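Local coordinates for hypothetical protein (Lactobacillus plantarum, PDB 2IAY), which is of unknown function but probably plays a part in amino-acid metabolism, at residues A3-Y17 against F70-N84. Sequence-based numbering, arbitrary orientation.
Sequences AYTTTVKLDGDTKTY and FKMTTVTGNGVQRAN
Lys-71 lies extended across one face of the Tyr-4 ring, its CE 3.6 Å from the ring centroid and almost on the normal, while NZ, farther along the same face, makes a cation-pi contact. Water 1 joins Tyr-4 OH to Lys-71 NZ, and an alanine at Tyr-4 would probably leave the lysine methylenes without their aromatic floor and this water without its phenol partner. Next along, Thr-5 and Phe-70 form an isolated antiparallel hydrogen-bonded pair, with Thr-5 N reaching Phe-70 O at 3.0 Å. Phe-70 CG sits between its own backbone N and carbonyl carbon (chi1 81°), which turns the ring back toward 3-17, where Val-8 CG2 presses on one face, offset toward the rim, 3.5 Å from CZ. Here the edge strand 70-76 of a four-stranded antiparallel sheet meets strand 7-8 of a smaller three-stranded one. The selenomethionine Met-72 bends at chi3, pushing its CE bump into the hollow between Leu-10 CG and Tyr-17 CD1, the latter 3.7 Å away; Leu-98 and Leu-102 of helix 92-107 back Leu-10 and Tyr-17 respectively. Beyond Leu-10, a salt bridge runs from Arg-82 NE to the syn lone pair of Asp-11 OD2 at 2.8 Å, nearly straight at 175°, with the carboxylate and guanidinium planes 55° apart.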
loop_
_atom_site.group_PDB
_atom_site.type_symbol
_atom_site.label_atom_id
_atom_site.label_comp_id
_atom_site.label_asym_id
_atom_site.label_seq_id
_atom_site.Cartn_x
_atom_site.Cartn_y
_atom_site.Cartn_z
ATOM N N ALA A 3 5.234 -4.552 14.565
ATOM C CA ALA A 3 4.204 -3.921 13.754
ATOM C C ALA A 3 4.664 -3.601 12.327
ATOM O O ALA A 3 3.880 -3.705 11.381
ATOM C CB ALA A 3 3.654 -2.660 14.419
ATOM N N TYR A 4 5.887 -3.143 12.157
ATOM C CA TYR A 4 6.497 -3.063 10.830
ATOM C C TYR A 4 7.054 -4.425 10.482
ATOM O O TYR A 4 7.706 -5.078 11.293
ATOM C CB TYR A 4 7.618 -2.008 10.777
ATOM C CG TYR A 4 7.204 -0.572 10.810
ATOM C CD1 TYR A 4 6.732 0.032 9.640
ATOM C CD2 TYR A 4 7.364 0.220 11.935
ATOM C CE1 TYR A 4 6.391 1.368 9.605
ATOM C CE2 TYR A 4 7.037 1.569 11.902
ATOM C CZ TYR A 4 6.548 2.135 10.744
ATOM O OH TYR A 4 6.205 3.494 10.719
ATOM N N THR A 5 6.838 -4.841 9.253
ATOM C CA THR A 5 7.226 -6.161 8.828
ATOM C C THR A 5 8.010 -6.097 7.512
ATOM O O THR A 5 8.064 -5.036 6.850
ATOM C CB THR A 5 5.975 -7.050 8.654
ATOM O OG1 THR A 5 5.048 -6.439 7.754
ATOM C CG2 THR A 5 5.257 -7.315 10.017
ATOM N N THR A 6 8.554 -7.216 7.080
ATOM C CA THR A 6 9.198 -7.214 5.778
ATOM C C THR A 6 8.250 -7.723 4.690
ATOM O O THR A 6 8.467 -7.442 3.532
ATOM C CB THR A 6 10.462 -8.004 5.808
ATOM O OG1 THR A 6 10.153 -9.287 6.328
ATOM C CG2 THR A 6 11.490 -7.313 6.706
ATOM N N THR A 7 7.188 -8.420 5.074
ATOM C CA THR A 7 6.144 -8.846 4.175
ATOM C C THR A 7 4.769 -8.442 4.719
ATOM O O THR A 7 4.562 -8.392 5.923
ATOM C CB THR A 7 6.146 -10.353 4.012
ATOM O OG1 THR A 7 5.728 -10.999 5.235
ATOM C CG2 THR A 7 7.503 -10.792 3.547
ATOM N N VAL A 8 3.831 -8.191 3.799
ATOM C CA VAL A 8 2.443 -7.903 4.118
ATOM C C VAL A 8 1.563 -8.634 3.140
ATOM O O VAL A 8 1.824 -8.644 1.949
ATOM C CB VAL A 8 2.107 -6.371 4.044
ATOM C CG1 VAL A 8 0.614 -6.146 4.179
ATOM C CG2 VAL A 8 2.957 -5.590 5.098
ATOM N N LYS A 9 0.509 -9.239 3.664
ATOM C CA LYS A 9 -0.534 -9.809 2.849
ATOM C C LYS A 9 -1.803 -9.043 3.145
ATOM O O LYS A 9 -2.274 -9.065 4.278
ATOM C CB LYS A 9 -0.741 -11.292 3.168
ATOM C CG LYS A 9 -1.820 -11.909 2.329
ATOM C CD LYS A 9 -2.022 -13.359 2.684
ATOM C CE LYS A 9 -0.873 -14.155 2.140
ATOM N N LEU A 10 -2.344 -8.336 2.158
ATOM C CA LEU A 10 -3.582 -7.615 2.314
ATOM C C LEU A 10 -4.728 -8.543 2.638
ATOM O O LEU A 10 -4.732 -9.712 2.241
ATOM C CB LEU A 10 -3.921 -6.798 1.055
ATOM C CG LEU A 10 -2.890 -5.728 0.676
ATOM C CD1 LEU A 10 -3.232 -5.232 -0.721
ATOM C CD2 LEU A 10 -2.894 -4.585 1.694
ATOM N N ASP A 11 -5.704 -8.011 3.392
ATOM C CA ASP A 11 -6.825 -8.828 3.773
ATOM C C ASP A 11 -7.461 -9.437 2.533
ATOM O O ASP A 11 -7.833 -8.748 1.566
ATOM C CB ASP A 11 -7.880 -7.976 4.528
ATOM C CG ASP A 11 -7.470 -7.580 5.903
ATOM O OD1 ASP A 11 -6.467 -8.068 6.442
ATOM O OD2 ASP A 11 -8.249 -6.848 6.544
ATOM N N GLY A 12 -7.599 -10.761 2.553
ATOM C CA GLY A 12 -8.204 -11.446 1.454
ATOM C C GLY A 12 -7.338 -11.770 0.261
ATOM O O GLY A 12 -7.754 -12.470 -0.645
ATOM N N ASP A 13 -6.159 -11.208 0.209
ATOM C CA ASP A 13 -5.344 -11.372 -0.973
ATOM C C ASP A 13 -4.722 -12.766 -1.030
ATOM O O ASP A 13 -4.487 -13.396 -0.001
ATOM C CB ASP A 13 -4.278 -10.254 -0.962
ATOM C CG ASP A 13 -3.723 -9.910 -2.345
ATOM O OD1 ASP A 13 -3.853 -10.707 -3.319
ATOM O OD2 ASP A 13 -3.056 -8.827 -2.459
ATOM N N THR A 14 -4.401 -13.208 -2.235
ATOM C CA THR A 14 -3.615 -14.425 -2.427
ATOM C C THR A 14 -2.112 -14.139 -2.585
ATOM O O THR A 14 -1.279 -15.024 -2.471
ATOM C CB THR A 14 -4.125 -15.221 -3.623
ATOM O OG1 THR A 14 -3.872 -14.478 -4.810
ATOM C CG2 THR A 14 -5.624 -15.549 -3.430
ATOM N N LYS A 15 -1.739 -12.885 -2.802
ATOM C CA LYS A 15 -0.346 -12.484 -2.962
ATOM C C LYS A 15 0.158 -11.864 -1.671
ATOM O O LYS A 15 -0.592 -11.207 -0.994
ATOM C CB LYS A 15 -0.230 -11.372 -4.050
ATOM C CG LYS A 15 -0.608 -11.872 -5.383
ATOM C CD LYS A 15 -0.333 -10.882 -6.455
ATOM C CE LYS A 15 -1.039 -11.435 -7.681
ATOM N NZ LYS A 15 -0.552 -11.005 -8.953
ATOM N N THR A 16 1.442 -12.023 -1.410
ATOM C CA THR A 16 2.158 -11.344 -0.338
ATOM C C THR A 16 3.153 -10.378 -0.990
ATOM O O THR A 16 3.825 -10.753 -1.965
ATOM C CB THR A 16 2.846 -12.398 0.576
ATOM O OG1 THR A 16 1.844 -13.126 1.286
ATOM C CG2 THR A 16 3.730 -11.788 1.606
ATOM N N TYR A 17 3.285 -9.182 -0.430
ATOM C CA TYR A 17 4.248 -8.209 -0.918
ATOM C C TYR A 17 5.380 -8.124 0.081
ATOM O O TYR A 17 5.167 -8.144 1.294
ATOM C CB TYR A 17 3.575 -6.828 -1.111
ATOM C CG TYR A 17 2.644 -6.836 -2.270
ATOM C CD1 TYR A 17 1.314 -7.175 -2.108
ATOM C CD2 TYR A 17 3.095 -6.529 -3.542
ATOM C CE1 TYR A 17 0.456 -7.209 -3.183
ATOM C CE2 TYR A 17 2.229 -6.547 -4.605
ATOM C CZ TYR A 17 0.916 -6.917 -4.417
ATOM O OH TYR A 17 0.043 -6.967 -5.473
ATOM N N PHE A 70 7.801 -2.208 6.719
ATOM C CA PHE A 70 6.662 -1.470 6.208
ATOM C C PHE A 70 5.370 -1.996 6.798
ATOM O O PHE A 70 5.320 -3.037 7.455
ATOM C CB PHE A 70 6.608 -1.403 4.667
ATOM C CG PHE A 70 6.036 -2.610 3.941
ATOM C CD1 PHE A 70 6.617 -3.875 4.006
ATOM C CD2 PHE A 70 4.987 -2.447 3.048
ATOM C CE1 PHE A 70 6.114 -4.924 3.265
ATOM C CE2 PHE A 70 4.497 -3.498 2.312
ATOM C CZ PHE A 70 5.067 -4.740 2.410
ATOM N N LYS A 71 4.325 -1.227 6.543
ATOM C CA LYS A 71 2.957 -1.537 6.820
ATOM C C LYS A 71 2.144 -1.202 5.583
ATOM O O LYS A 71 2.419 -0.221 4.907
ATOM C CB LYS A 71 2.407 -0.700 7.986
ATOM C CG LYS A 71 3.141 -0.880 9.262
ATOM C CD LYS A 71 2.813 0.217 10.260
ATOM C CE LYS A 71 3.506 0.009 11.590
ATOM N NZ LYS A 71 3.079 1.004 12.641
HETATM N N MSE A 72 1.123 -2.009 5.282
HETATM C CA MSE A 72 0.264 -1.728 4.155
HETATM C C MSE A 72 -1.102 -2.312 4.430
HETATM O O MSE A 72 -1.214 -3.437 4.909
HETATM C CB MSE A 72 0.852 -2.273 2.875
HETATM C CG MSE A 72 0.049 -1.909 1.631
HETATM SE SE MSE A 72 0.954 -2.487 -0.009
HETATM C CE MSE A 72 0.801 -4.359 0.290
ATOM N N THR A 73 -2.136 -1.541 4.168
ATOM C CA THR A 73 -3.512 -1.929 4.477
ATOM C C THR A 73 -4.493 -1.401 3.439
ATOM O O THR A 73 -4.243 -0.413 2.789
ATOM C CB THR A 73 -3.945 -1.390 5.867
ATOM O OG1 THR A 73 -3.740 0.024 5.933
ATOM C CG2 THR A 73 -3.157 -2.071 7.015
ATOM N N THR A 74 -5.634 -2.073 3.327
ATOM C CA THR A 74 -6.817 -1.578 2.661
ATOM C C THR A 74 -7.848 -1.265 3.708
ATOM O O THR A 74 -8.161 -2.102 4.578
ATOM C CB THR A 74 -7.366 -2.568 1.615
ATOM O OG1 THR A 74 -7.476 -3.883 2.187
ATOM C CG2 THR A 74 -6.416 -2.662 0.390
ATOM N N VAL A 75 -8.407 -0.103 3.579
ATOM C CA VAL A 75 -9.458 0.380 4.491
ATOM C C VAL A 75 -10.615 0.856 3.643
ATOM O O VAL A 75 -10.526 0.985 2.432
ATOM C CB VAL A 75 -8.908 1.488 5.411
ATOM C CG1 VAL A 75 -7.858 0.938 6.392
ATOM C CG2 VAL A 75 -8.325 2.636 4.600
ATOM N N THR A 76 -11.763 1.084 4.281
ATOM C CA THR A 76 -12.878 1.670 3.555
ATOM C C THR A 76 -12.601 3.160 3.291
ATOM O O THR A 76 -11.561 3.689 3.666
ATOM C CB THR A 76 -14.202 1.519 4.299
ATOM O OG1 THR A 76 -14.170 2.400 5.408
ATOM C CG2 THR A 76 -14.439 0.098 4.764
ATOM N N GLY A 77 -13.522 3.838 2.600
ATOM C CA GLY A 77 -13.361 5.240 2.283
ATOM C C GLY A 77 -13.248 6.184 3.462
ATOM O O GLY A 77 -12.801 7.311 3.289
ATOM N N ASN A 78 -13.608 5.726 4.672
ATOM C CA ASN A 78 -13.400 6.523 5.887
ATOM C C ASN A 78 -11.936 6.550 6.354
ATOM O O ASN A 78 -11.574 7.360 7.213
ATOM C CB ASN A 78 -14.399 6.136 6.994
ATOM C CG ASN A 78 -14.121 4.785 7.639
ATOM O OD1 ASN A 78 -12.972 4.364 7.790
ATOM N ND2 ASN A 78 -15.185 4.134 8.094
ATOM N N GLY A 79 -11.088 5.733 5.717
ATOM C CA GLY A 79 -9.671 5.711 5.981
ATOM C C GLY A 79 -9.215 4.952 7.192
ATOM O O GLY A 79 -7.999 4.910 7.442
ATOM N N VAL A 80 -10.144 4.312 7.900
ATOM C CA VAL A 80 -9.853 3.607 9.153
ATOM C C VAL A 80 -10.271 2.151 9.203
ATOM O O VAL A 80 -9.498 1.322 9.654
ATOM C CB VAL A 80 -10.586 4.334 10.296
ATOM C CG1 VAL A 80 -10.444 3.600 11.652
ATOM C CG2 VAL A 80 -10.052 5.766 10.355
ATOM N N GLN A 81 -11.534 1.860 8.858
ATOM C CA GLN A 81 -12.072 0.502 8.962
ATOM C C GLN A 81 -11.379 -0.418 7.995
ATOM O O GLN A 81 -11.355 -0.133 6.797
ATOM C CB GLN A 81 -13.549 0.454 8.614
ATOM C CG GLN A 81 -14.427 0.376 9.763
ATOM C CD GLN A 81 -15.850 0.488 9.354
ATOM O OE1 GLN A 81 -16.278 1.530 8.849
ATOM N NE2 GLN A 81 -16.593 -0.586 9.530
ATOM N N ARG A 82 -10.842 -1.542 8.480
ATOM C CA ARG A 82 -10.248 -2.588 7.632
ATOM C C ARG A 82 -11.250 -3.103 6.615
ATOM O O ARG A 82 -12.428 -3.358 6.933
ATOM C CB ARG A 82 -9.743 -3.801 8.444
ATOM C CG ARG A 82 -8.661 -3.535 9.391
ATOM C CD ARG A 82 -7.425 -4.261 9.046
ATOM N NE ARG A 82 -7.548 -5.716 8.984
ATOM C CZ ARG A 82 -7.288 -6.563 9.984
ATOM N NH1 ARG A 82 -7.008 -6.163 11.254
ATOM N NH2 ARG A 82 -7.382 -7.851 9.700
ATOM N N ALA A 83 -10.767 -3.287 5.404
ATOM C CA ALA A 83 -11.556 -3.773 4.296
ATOM C C ALA A 83 -10.834 -4.918 3.646
ATOM O O ALA A 83 -9.595 -4.974 3.625
ATOM C CB ALA A 83 -11.791 -2.660 3.274
ATOM N N ASN A 84 -11.623 -5.775 3.040
ATOM C CA ASN A 84 -11.155 -6.924 2.251
ATOM C C ASN A 84 -11.705 -6.747 0.860
ATOM O O ASN A 84 -12.895 -6.925 0.630
ATOM C CB ASN A 84 -11.689 -8.225 2.887
ATOM C CG ASN A 84 -11.203 -9.496 2.204
ATOM O OD1 ASN A 84 -10.976 -9.511 1.000
ATOM N ND2 ASN A 84 -11.131 -10.597 2.964
HETATM O O HOH W 1 3.516 3.561 11.402
HETATM O O HOH W 2 -8.096 -6.141 0.741
HETATM O O HOH W 3 -5.284 -5.194 4.309
#